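Local coordinates for protein coenzyme A transferase (PDB 3S8D) that binds coenzyme A and probably transfers it between carboxylic acids, acting as an acetate CoA-transferase, at residues D69-Y74 with K95-F100; M99-V104 with V121-S126; M184-G189 with L306-A311. All blocks are in the same frame, centred on the assembly; numbering follows the deposited sequence.

Overall arrangement
Interactions 1 and 2 are consecutive steps across one parallel sheet of the N-terminal domain: strand 94-98 pairs with strand 70-74 in the first, and the chain beyond its end meets segment 121-126, which carries the outermost strand of the sheet within this chain, in the second. Their centres lie about 8 Å apart, they share Met99 and Phe100, and both touch the second subunit. The coenzyme A site borders them, since Ala103 binds CoA and the side chain of Phe100 comes within about 5 Å of that of the CoA-binding Glu76. Interaction 3 is separate, joining loops of the two family regions; its centre is about 29 Å from that of interaction 1 and about 30 Å from that of interaction 2.

Interaction 1: D69-Y74 with K95-F100; sequences DLRVYY and KPYSMF
The aliphatic part of Arg71 lies across the ring of Tyr97, while that tyrosine's CB sits over the ring of Tyr73, giving a layered cluster on one face of the sheet. Arg71 CD is 3.7 Å from the Tyr97 ring centroid and 26° off its normal, a CH-pi contact. The extended arginine chain carries the guanidinium on over Tyr97 OH, its plane 18° from the ring plane. Arg71 NH1 donates to Tyr73 OH at 3.2 Å and also forms a salt bridge with Glu428 of the second subunit. The two tyrosine rings run side by side, tilted 36° to each other.

The backbones of strands 70-74 and 95-98 pair in parallel within a beta-alpha-beta unit. Val72 is gripped twice, its N donating to Lys95 O and its O accepting from Tyr97 N, both at 2.9 Å. On the other face Ser98 CA packs over the Tyr74 ring, whose OH bonds to Glu105. At the N-terminal end of the pairing, Lys95, bent at its last torsion, forms a salt bridge with Asp69 whose exact geometry is doubtful. Packing against Tyr97 steadies the extended Arg71 chain as it leaves the sheet, and its charge reaches Glu428 of the second subunit.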
loop_
_atom_site.group_PDB
_atom_site.type_symbol
_atom_site.label_atom_id
_atom_site.label_comp_id
_atom_site.label_asym_id
_atom_site.label_seq_id
_atom_site.Cartn_x
_atom_site.Cartn_y
_atom_site.Cartn_z
ATOM N N ASP A 69 -24.959 -5.172 -24.636
ATOM C CA ASP A 69 -23.729 -4.415 -24.413
ATOM C C ASP A 69 -23.797 -3.570 -23.143
ATOM O O ASP A 69 -23.442 -2.386 -23.141
ATOM C CB ASP A 69 -23.455 -3.513 -25.619
ATOM C CG ASP A 69 -21.973 -3.362 -25.910
ATOM O OD1 ASP A 69 -21.192 -3.122 -24.961
ATOM O OD2 ASP A 69 -21.586 -3.482 -27.095
ATOM N N LEU A 70 -24.270 -4.182 -22.067
ATOM C CA LEU A 70 -24.353 -3.487 -20.795
ATOM C C LEU A 70 -23.250 -3.993 -19.877
ATOM O O LEU A 70 -23.189 -5.185 -19.565
ATOM C CB LEU A 70 -25.716 -3.707 -20.149
ATOM C CG LEU A 70 -25.972 -2.904 -18.871
ATOM C CD1 LEU A 70 -26.097 -1.426 -19.172
ATOM C CD2 LEU A 70 -27.213 -3.395 -18.177
ATOM N N ARG A 71 -22.360 -3.090 -19.476
ATOM C CA ARG A 71 -21.362 -3.411 -18.454
ATOM C C ARG A 71 -21.953 -3.160 -17.088
ATOM O O ARG A 71 -22.463 -2.069 -16.825
ATOM C CB ARG A 71 -20.133 -2.529 -18.585
ATOM C CG ARG A 71 -19.456 -2.589 -19.936
ATOM C CD ARG A 71 -18.120 -1.883 -19.858
ATOM N NE ARG A 71 -17.582 -1.623 -21.183
ATOM C CZ ARG A 71 -16.297 -1.432 -21.452
ATOM N NH1 ARG A 71 -15.384 -1.479 -20.481
ATOM N NH2 ARG A 71 -15.923 -1.198 -22.704
ATOM N N VAL A 72 -21.901 -4.175 -16.230
ATOM C CA VAL A 72 -22.258 -3.997 -14.824
ATOM C C VAL A 72 -20.979 -4.000 -13.994
ATOM O O VAL A 72 -20.280 -5.025 -13.918
ATOM C CB VAL A 72 -23.203 -5.109 -14.332
ATOM C CG1 VAL A 72 -23.373 -5.028 -12.821
ATOM C CG2 VAL A 72 -24.553 -5.011 -15.040
ATOM N N TYR A 73 -20.648 -2.847 -13.416
ATOM C CA TYR A 73 -19.476 -2.735 -12.547
ATOM C C TYR A 73 -19.906 -2.905 -11.106
ATOM O O TYR A 73 -20.877 -2.283 -10.673
ATOM C CB TYR A 73 -18.844 -1.363 -12.682
ATOM C CG TYR A 73 -18.105 -1.123 -13.979
ATOM C CD1 TYR A 73 -16.736 -1.342 -14.071
ATOM C CD2 TYR A 73 -18.778 -0.641 -15.106
ATOM C CE1 TYR A 73 -16.052 -1.101 -15.259
ATOM C CE2 TYR A 73 -18.107 -0.398 -16.301
ATOM C CZ TYR A 73 -16.744 -0.635 -16.374
ATOM O OH TYR A 73 -16.077 -0.404 -17.561
ATOM N N TYR A 74 -19.184 -3.719 -10.351
ATOM C CA TYR A 74 -19.611 -4.011 -8.987
ATOM C C TYR A 74 -18.501 -4.646 -8.167
ATOM O O TYR A 74 -17.512 -5.168 -8.707
ATOM C CB TYR A 74 -20.815 -4.965 -8.999
ATOM C CG TYR A 74 -20.462 -6.288 -9.620
ATOM C CD1 TYR A 74 -19.950 -7.325 -8.845
ATOM C CD2 TYR A 74 -20.589 -6.486 -10.995
ATOM C CE1 TYR A 74 -19.595 -8.541 -9.418
ATOM C CE2 TYR A 74 -20.238 -7.694 -11.582
ATOM C CZ TYR A 74 -19.742 -8.719 -10.788
ATOM O OH TYR A 74 -19.395 -9.913 -11.369
ATOM N N LYS A 95 -22.498 -7.668 -19.552
ATOM C CA LYS A 95 -21.103 -7.988 -19.271
ATOM C C LYS A 95 -20.702 -7.665 -17.845
ATOM O O LYS A 95 -20.748 -6.509 -17.436
ATOM C CB LYS A 95 -20.193 -7.236 -20.230
ATOM C CG LYS A 95 -20.629 -7.349 -21.672
ATOM C CD LYS A 95 -19.525 -6.873 -22.602
ATOM C CE LYS A 95 -20.088 -6.489 -23.965
ATOM N NZ LYS A 95 -21.024 -5.351 -23.790
ATOM N N PRO A 96 -20.325 -8.701 -17.082
ATOM C CA PRO A 96 -19.761 -8.620 -15.726
ATOM C C PRO A 96 -18.378 -7.962 -15.701
ATOM O O PRO A 96 -17.398 -8.524 -16.204
ATOM C CB PRO A 96 -19.627 -10.091 -15.308
ATOM C CG PRO A 96 -20.542 -10.841 -16.196
ATOM C CD PRO A 96 -20.591 -10.092 -17.491
ATOM N N TYR A 97 -18.306 -6.775 -15.115
ATOM C CA TYR A 97 -17.022 -6.157 -14.812
ATOM C C TYR A 97 -16.835 -6.224 -13.314
ATOM O O TYR A 97 -17.153 -5.277 -12.586
ATOM C CB TYR A 97 -16.977 -4.720 -15.331
ATOM C CG TYR A 97 -16.663 -4.686 -16.803
ATOM C CD1 TYR A 97 -17.605 -5.101 -17.748
ATOM C CD2 TYR A 97 -15.414 -4.281 -17.255
ATOM C CE1 TYR A 97 -17.307 -5.091 -19.108
ATOM C CE2 TYR A 97 -15.104 -4.270 -18.616
ATOM C CZ TYR A 97 -16.054 -4.678 -19.533
ATOM O OH TYR A 97 -15.747 -4.666 -20.874
ATOM N N SER A 98 -16.357 -7.379 -12.865
ATOM C CA SER A 98 -16.169 -7.654 -11.449
ATOM C C SER A 98 -14.913 -6.971 -10.960
ATOM O O SER A 98 -13.839 -7.126 -11.531
ATOM C CB SER A 98 -16.052 -9.154 -11.211
ATOM O OG SER A 98 -15.690 -9.398 -9.872
HETATM N N MSE A 99 -15.042 -6.205 -9.896
HETATM C CA MSE A 99 -13.877 -5.507 -9.384
HETATM C C MSE A 99 -13.224 -6.365 -8.332
HETATM O O MSE A 99 -12.237 -5.989 -7.706
HETATM C CB MSE A 99 -14.266 -4.115 -8.897
HETATM C CG MSE A 99 -14.881 -3.305 -10.037
HETATM SE SE MSE A 99 -15.479 -1.685 -9.540
HETATM C CE MSE A 99 -13.965 -0.916 -8.971
ATOM N N PHE A 100 -13.772 -7.559 -8.183
ATOM C CA PHE A 100 -13.220 -8.539 -7.277
ATOM C C PHE A 100 -13.938 -9.858 -7.486
ATOM O O PHE A 100 -15.160 -9.909 -7.530
ATOM C CB PHE A 100 -13.374 -8.072 -5.840
ATOM C CG PHE A 100 -12.768 -8.992 -4.845
ATOM C CD1 PHE A 100 -11.483 -8.764 -4.380
ATOM C CD2 PHE A 100 -13.477 -10.092 -4.371
ATOM C CE1 PHE A 100 -10.909 -9.614 -3.452
ATOM C CE2 PHE A 100 -12.913 -10.948 -3.440
ATOM C CZ PHE A 100 -11.631 -10.709 -2.979
#

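Interaction 2: M99-V104 with V121-S126; sequences MFVTAV and VNYVPS
Val101 and Tyr123 cross at about a right angle, and the valine offers one branch. Its CG2 approaches the tyrosine ring obliquely, coming to 3.8 Å from Tyr123 CD1. With CG1 anti to the backbone N (chi1 -179°), it is CG2 that is turned to the Tyr123 ring. The neighbouring backbone meets the same ring differently: Phe100 CA stands at the ring edge, near its plane, 3.8 Å from Tyr123 CE1. Met99 O approaches CE1 as well, again obliquely. Tyr123 therefore presents its CD1-CE1 side to three successive residues, while Pro125 N lies over one face of the ring.

Segment 99-104 leads from strand 94-98 into helix 103-113, whose chain returns to the weakly bonded strand 122-123, the outermost of the parallel sheet within this chain; together they make a beta-alpha-beta unit. Thr102 occupies the N-cap position of the helix, although its side chain makes no capping bond; its backbone N is hydrogen-bonded to Glu105 OE1. The next residue, Ala103, binds coenzyme A.

Met99, a selenomethionine here, and Val124 run side by side with their side chains pointing the same way. Met99 CG is 4.0 Å from Val124 CB, and Met99 CA makes a CA-H...O contact with Val124 O at 3.4 Å (142° at the hydrogen). A bend at the last torsion (chi3 61°) turns the terminal methyl toward Ser126, where Met99 CE is 3.6 Å from Ser126 CB. Leu134 and Leu135 of helix 131-139 also pack against this selenomethionine. Tyr123 makes backbone hydrogen bonds to the second subunit, whose Ser426 touches its side chain and whose Gly423 touches Val124.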
loop_
_atom_site.group_PDB
_atom_site.type_symbol
_atom_site.label_atom_id
_atom_site.label_comp_id
_atom_site.label_asym_id
_atom_site.label_seq_id
_atom_site.Cartn_x
_atom_site.Cartn_y
_atom_site.Cartn_z
HETATM N N MSE A 99 -15.042 -6.205 -9.896
HETATM C CA MSE A 99 -13.877 -5.507 -9.384
HETATM C C MSE A 99 -13.224 -6.365 -8.332
HETATM O O MSE A 99 -12.237 -5.989 -7.706
HETATM C CB MSE A 99 -14.266 -4.115 -8.897
HETATM C CG MSE A 99 -14.881 -3.305 -10.037
HETATM SE SE MSE A 99 -15.479 -1.685 -9.540
HETATM C CE MSE A 99 -13.965 -0.916 -8.971
ATOM N N PHE A 100 -13.772 -7.559 -8.183
ATOM C CA PHE A 100 -13.220 -8.539 -7.277
ATOM C C PHE A 100 -13.938 -9.858 -7.486
ATOM O O PHE A 100 -15.160 -9.909 -7.530
ATOM C CB PHE A 100 -13.374 -8.072 -5.840
ATOM C CG PHE A 100 -12.768 -8.992 -4.845
ATOM C CD1 PHE A 100 -11.483 -8.764 -4.380
ATOM C CD2 PHE A 100 -13.477 -10.092 -4.371
ATOM C CE1 PHE A 100 -10.909 -9.614 -3.452
ATOM C CE2 PHE A 100 -12.913 -10.948 -3.440
ATOM C CZ PHE A 100 -11.631 -10.709 -2.979
ATOM N N VAL A 101 -13.176 -10.932 -7.604
ATOM C CA VAL A 101 -13.759 -12.200 -8.015
ATOM C C VAL A 101 -14.350 -13.002 -6.848
ATOM O O VAL A 101 -13.639 -13.373 -5.901
ATOM C CB VAL A 101 -12.741 -13.033 -8.805
ATOM C CG1 VAL A 101 -13.357 -14.361 -9.255
ATOM C CG2 VAL A 101 -12.232 -12.222 -10.003
ATOM N N THR A 102 -15.661 -13.241 -6.928
ATOM C CA THR A 102 -16.383 -14.086 -5.979
ATOM C C THR A 102 -16.531 -15.498 -6.551
ATOM O O THR A 102 -16.108 -15.776 -7.681
ATOM C CB THR A 102 -17.811 -13.543 -5.692
ATOM O OG1 THR A 102 -17.777 -12.123 -5.484
ATOM C CG2 THR A 102 -18.436 -14.231 -4.471
ATOM N N ALA A 103 -17.146 -16.375 -5.763
ATOM C CA ALA A 103 -17.469 -17.733 -6.181
ATOM C C ALA A 103 -18.365 -17.706 -7.409
ATOM O O ALA A 103 -18.306 -18.607 -8.254
ATOM C CB ALA A 103 -18.154 -18.483 -5.046
ATOM N N VAL A 104 -19.201 -16.673 -7.489
ATOM C CA VAL A 104 -20.129 -16.496 -8.604
ATOM C C VAL A 104 -19.397 -16.272 -9.937
ATOM O O VAL A 104 -19.852 -16.737 -10.990
ATOM C CB VAL A 104 -21.121 -15.334 -8.324
ATOM C CG1 VAL A 104 -21.945 -14.982 -9.575
ATOM C CG2 VAL A 104 -22.027 -15.681 -7.158
ATOM N N VAL A 121 -15.847 -13.072 -17.815
ATOM C CA VAL A 121 -15.722 -12.087 -16.743
ATOM C C VAL A 121 -14.616 -11.069 -17.065
ATOM O O VAL A 121 -13.471 -11.448 -17.323
ATOM C CB VAL A 121 -15.454 -12.783 -15.380
ATOM C CG1 VAL A 121 -15.270 -11.760 -14.266
ATOM C CG2 VAL A 121 -16.586 -13.742 -15.034
ATOM N N ASN A 122 -14.956 -9.780 -17.074
ATOM C CA ASN A 122 -13.936 -8.729 -17.174
ATOM C C ASN A 122 -13.521 -8.251 -15.778
ATOM O O ASN A 122 -14.268 -7.540 -15.113
ATOM C CB ASN A 122 -14.431 -7.540 -18.004
ATOM C CG ASN A 122 -14.621 -7.887 -19.469
ATOM O OD1 ASN A 122 -13.767 -7.583 -20.313
ATOM N ND2 ASN A 122 -15.742 -8.531 -19.783
ATOM N N TYR A 123 -12.338 -8.647 -15.325
ATOM C CA TYR A 123 -11.881 -8.230 -14.020
ATOM C C TYR A 123 -11.360 -6.798 -14.101
ATOM O O TYR A 123 -10.545 -6.469 -14.969
ATOM C CB TYR A 123 -10.800 -9.196 -13.500
ATOM C CG TYR A 123 -10.184 -8.815 -12.165
ATOM C CD1 TYR A 123 -10.940 -8.805 -10.999
ATOM C CD2 TYR A 123 -8.840 -8.481 -12.072
ATOM C CE1 TYR A 123 -10.367 -8.461 -9.779
ATOM C CE2 TYR A 123 -8.263 -8.136 -10.865
ATOM C CZ TYR A 123 -9.027 -8.132 -9.727
ATOM O OH TYR A 123 -8.443 -7.785 -8.532
ATOM N N VAL A 124 -11.855 -5.939 -13.212
ATOM C CA VAL A 124 -11.273 -4.611 -13.057
ATOM C C VAL A 124 -10.425 -4.537 -11.778
ATOM O O VAL A 124 -10.950 -4.490 -10.667
ATOM C CB VAL A 124 -12.333 -3.488 -13.095
ATOM C CG1 VAL A 124 -11.657 -2.149 -13.043
ATOM C CG2 VAL A 124 -13.180 -3.592 -14.370
ATOM N N PRO A 125 -9.097 -4.554 -11.940
ATOM C CA PRO A 125 -8.186 -4.416 -10.794
ATOM C C PRO A 125 -8.408 -3.102 -10.040
ATOM O O PRO A 125 -8.267 -2.035 -10.633
ATOM C CB PRO A 125 -6.798 -4.404 -11.449
ATOM C CG PRO A 125 -6.973 -5.132 -12.745
ATOM C CD PRO A 125 -8.383 -4.839 -13.200
ATOM N N SER A 126 -8.722 -3.169 -8.751
ATOM C CA SER A 126 -9.079 -1.953 -8.015
ATOM C C SER A 126 -8.860 -2.028 -6.507
ATOM O O SER A 126 -9.104 -3.071 -5.890
ATOM C CB SER A 126 -10.540 -1.606 -8.280
ATOM O OG SER A 126 -10.730 -1.273 -9.639
#

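Interaction 3: M184-G189 with L306-A311; sequences MPRVQG and LNDHPA
A type II beta turn from Leu306 to His309, closed by a hydrogen bond from His309 N to Leu306 O, follows helix 300-306 and rests against the loop 184-189. The two corner residues of the turn hold Arg186 by its backbone. Asn307 OD1 accepts from Arg186 N at 2.6 Å with an N-H...O angle of 165°. The side chain reaches this spot by placing CG opposite its own backbone N (chi1 -164°). One residue on, Asp308 N donates to Arg186 O at 2.7 Å, in the carbonyl plane.

The arginine side chain reinforces this grip. Extended from CG to NE, it passes Asp308 OD1 at its CD before Arg186 NH1 forms a salt bridge with that oxygen at 3.2 Å. The oxygen lies at the guanidinium edge, in the guanidinium plane, and is met on its syn side, somewhat out of the carboxylate plane, although the two flat groups are turned 67° apart. The stronger partner of Arg186 is Asp152, which pairs with NH2, so the guanidinium spans two carboxylates, which probably stabilise its positive charge.

Pro185 and Leu306 provide the apolar part, side by side and pointing the same way, with Pro185 CB 3.9 Å from Leu306 CB. Farther along, a water bridges Gln188 N and His309 O, donating to His309 O at 2.8 Å; its distance to Gln188 N is unusually short and so uncertain. Gln188 also makes a backbone hydrogen bond with Ser314. The arrangement is that of a beta turn docked on an extended loop, joining the N-terminal and C-terminal family regions.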
loop_
_atom_site.group_PDB
_atom_site.type_symbol
_atom_site.label_atom_id
_atom_site.label_comp_id
_atom_site.label_asym_id
_atom_site.label_seq_id
_atom_site.Cartn_x
_atom_site.Cartn_y
_atom_site.Cartn_z
HETATM N N MSE A 184 -35.428 -4.042 4.799
HETATM C CA MSE A 184 -34.134 -3.379 4.843
HETATM C C MSE A 184 -34.094 -2.416 6.033
HETATM O O MSE A 184 -34.927 -1.505 6.120
HETATM C CB MSE A 184 -33.845 -2.639 3.526
HETATM C CG MSE A 184 -32.523 -1.846 3.532
HETATM SE SE MSE A 184 -31.028 -2.860 3.262
HETATM C CE MSE A 184 -30.532 -2.178 1.673
ATOM N N PRO A 185 -33.130 -2.612 6.952
ATOM C CA PRO A 185 -33.075 -1.742 8.134
ATOM C C PRO A 185 -32.795 -0.288 7.756
ATOM O O PRO A 185 -32.041 -0.047 6.816
ATOM C CB PRO A 185 -31.909 -2.320 8.956
ATOM C CG PRO A 185 -31.068 -3.057 7.968
ATOM C CD PRO A 185 -32.035 -3.597 6.934
ATOM N N ARG A 186 -33.425 0.646 8.467
ATOM C CA ARG A 186 -33.141 2.075 8.358
ATOM C C ARG A 186 -31.857 2.352 9.155
ATOM O O ARG A 186 -31.845 2.283 10.386
ATOM C CB ARG A 186 -34.312 2.905 8.914
ATOM C CG ARG A 186 -34.303 4.396 8.538
ATOM C CD ARG A 186 -35.439 5.136 9.255
ATOM N NE ARG A 186 -35.526 6.566 8.929
ATOM C CZ ARG A 186 -35.351 7.566 9.803
ATOM N NH1 ARG A 186 -35.062 7.304 11.080
ATOM N NH2 ARG A 186 -35.465 8.837 9.402
ATOM N N VAL A 187 -30.782 2.653 8.436
ATOM C CA VAL A 187 -29.451 2.723 9.014
ATOM C C VAL A 187 -28.878 4.123 8.863
ATOM O O VAL A 187 -28.789 4.663 7.751
ATOM C CB VAL A 187 -28.506 1.740 8.307
ATOM C CG1 VAL A 187 -27.038 1.985 8.717
ATOM C CG2 VAL A 187 -28.914 0.287 8.576
ATOM N N GLN A 188 -28.481 4.709 9.983
ATOM C CA GLN A 188 -27.879 6.016 9.973
ATOM C C GLN A 188 -26.447 5.925 9.436
ATOM O O GLN A 188 -25.719 4.962 9.738
ATOM C CB GLN A 188 -27.877 6.587 11.384
ATOM C CG GLN A 188 -27.725 8.110 11.433
ATOM C CD GLN A 188 -27.764 8.676 12.856
ATOM O OE1 GLN A 188 -28.265 8.020 13.795
ATOM N NE2 GLN A 188 -27.237 9.908 13.020
ATOM N N GLY A 189 -26.048 6.929 8.651
ATOM C CA GLY A 189 -24.719 6.967 8.074
ATOM C C GLY A 189 -24.454 8.225 7.264
ATOM O O GLY A 189 -25.366 8.966 6.888
ATOM N N LEU A 306 -30.260 -3.757 13.408
ATOM C CA LEU A 306 -29.649 -2.556 12.825
ATOM C C LEU A 306 -30.657 -1.449 12.611
ATOM O O LEU A 306 -30.309 -0.275 12.663
ATOM C CB LEU A 306 -28.950 -2.856 11.488
ATOM C CG LEU A 306 -27.715 -3.749 11.518
ATOM C CD1 LEU A 306 -27.049 -3.763 10.150
ATOM C CD2 LEU A 306 -26.733 -3.286 12.591
ATOM N N ASN A 307 -31.898 -1.832 12.339
ATOM C CA ASN A 307 -32.958 -0.871 12.055
ATOM C C ASN A 307 -33.037 0.196 13.145
ATOM O O ASN A 307 -33.107 -0.129 14.338
ATOM C CB ASN A 307 -34.300 -1.600 11.890
ATOM C CG ASN A 307 -35.371 -0.740 11.213
ATOM O OD1 ASN A 307 -35.081 0.148 10.406
ATOM N ND2 ASN A 307 -36.627 -1.019 11.539
ATOM N N ASP A 308 -33.000 1.463 12.727
ATOM C CA ASP A 308 -33.077 2.616 13.636
ATOM C C ASP A 308 -32.095 2.651 14.808
ATOM O O ASP A 308 -32.288 3.422 15.749
ATOM C CB ASP A 308 -34.511 2.851 14.137
ATOM C CG ASP A 308 -35.378 3.549 13.089
ATOM O OD1 ASP A 308 -34.843 4.441 12.377
ATOM O OD2 ASP A 308 -36.579 3.200 12.964
ATOM N N HIS A 309 -31.034 1.847 14.736
ATOM C CA HIS A 309 -30.021 1.848 15.788
ATOM C C HIS A 309 -29.257 3.179 15.884
ATOM O O HIS A 309 -28.593 3.613 14.930
ATOM C CB HIS A 309 -29.038 0.708 15.587
ATOM C CG HIS A 309 -28.333 0.311 16.842
ATOM N ND1 HIS A 309 -27.640 1.212 17.618
ATOM C CD2 HIS A 309 -28.214 -0.891 17.457
ATOM C CE1 HIS A 309 -27.118 0.582 18.654
ATOM N NE2 HIS A 309 -27.446 -0.698 18.579
ATOM N N PRO A 310 -29.359 3.833 17.045
ATOM C CA PRO A 310 -28.799 5.178 17.228
ATOM C C PRO A 310 -27.261 5.218 17.410
ATOM O O PRO A 310 -26.671 6.289 17.235
ATOM C CB PRO A 310 -29.506 5.673 18.498
ATOM C CG PRO A 310 -29.780 4.381 19.292
ATOM C CD PRO A 310 -30.088 3.343 18.234
ATOM N N ALA A 311 -26.630 4.095 17.761
ATOM C CA ALA A 311 -25.168 4.084 18.005
ATOM C C ALA A 311 -24.406 3.424 16.853
ATOM O O ALA A 311 -23.260 2.971 16.997
ATOM C CB ALA A 311 -24.828 3.400 19.334
HETATM O O HOH W 1 -28.372 3.469 12.119
#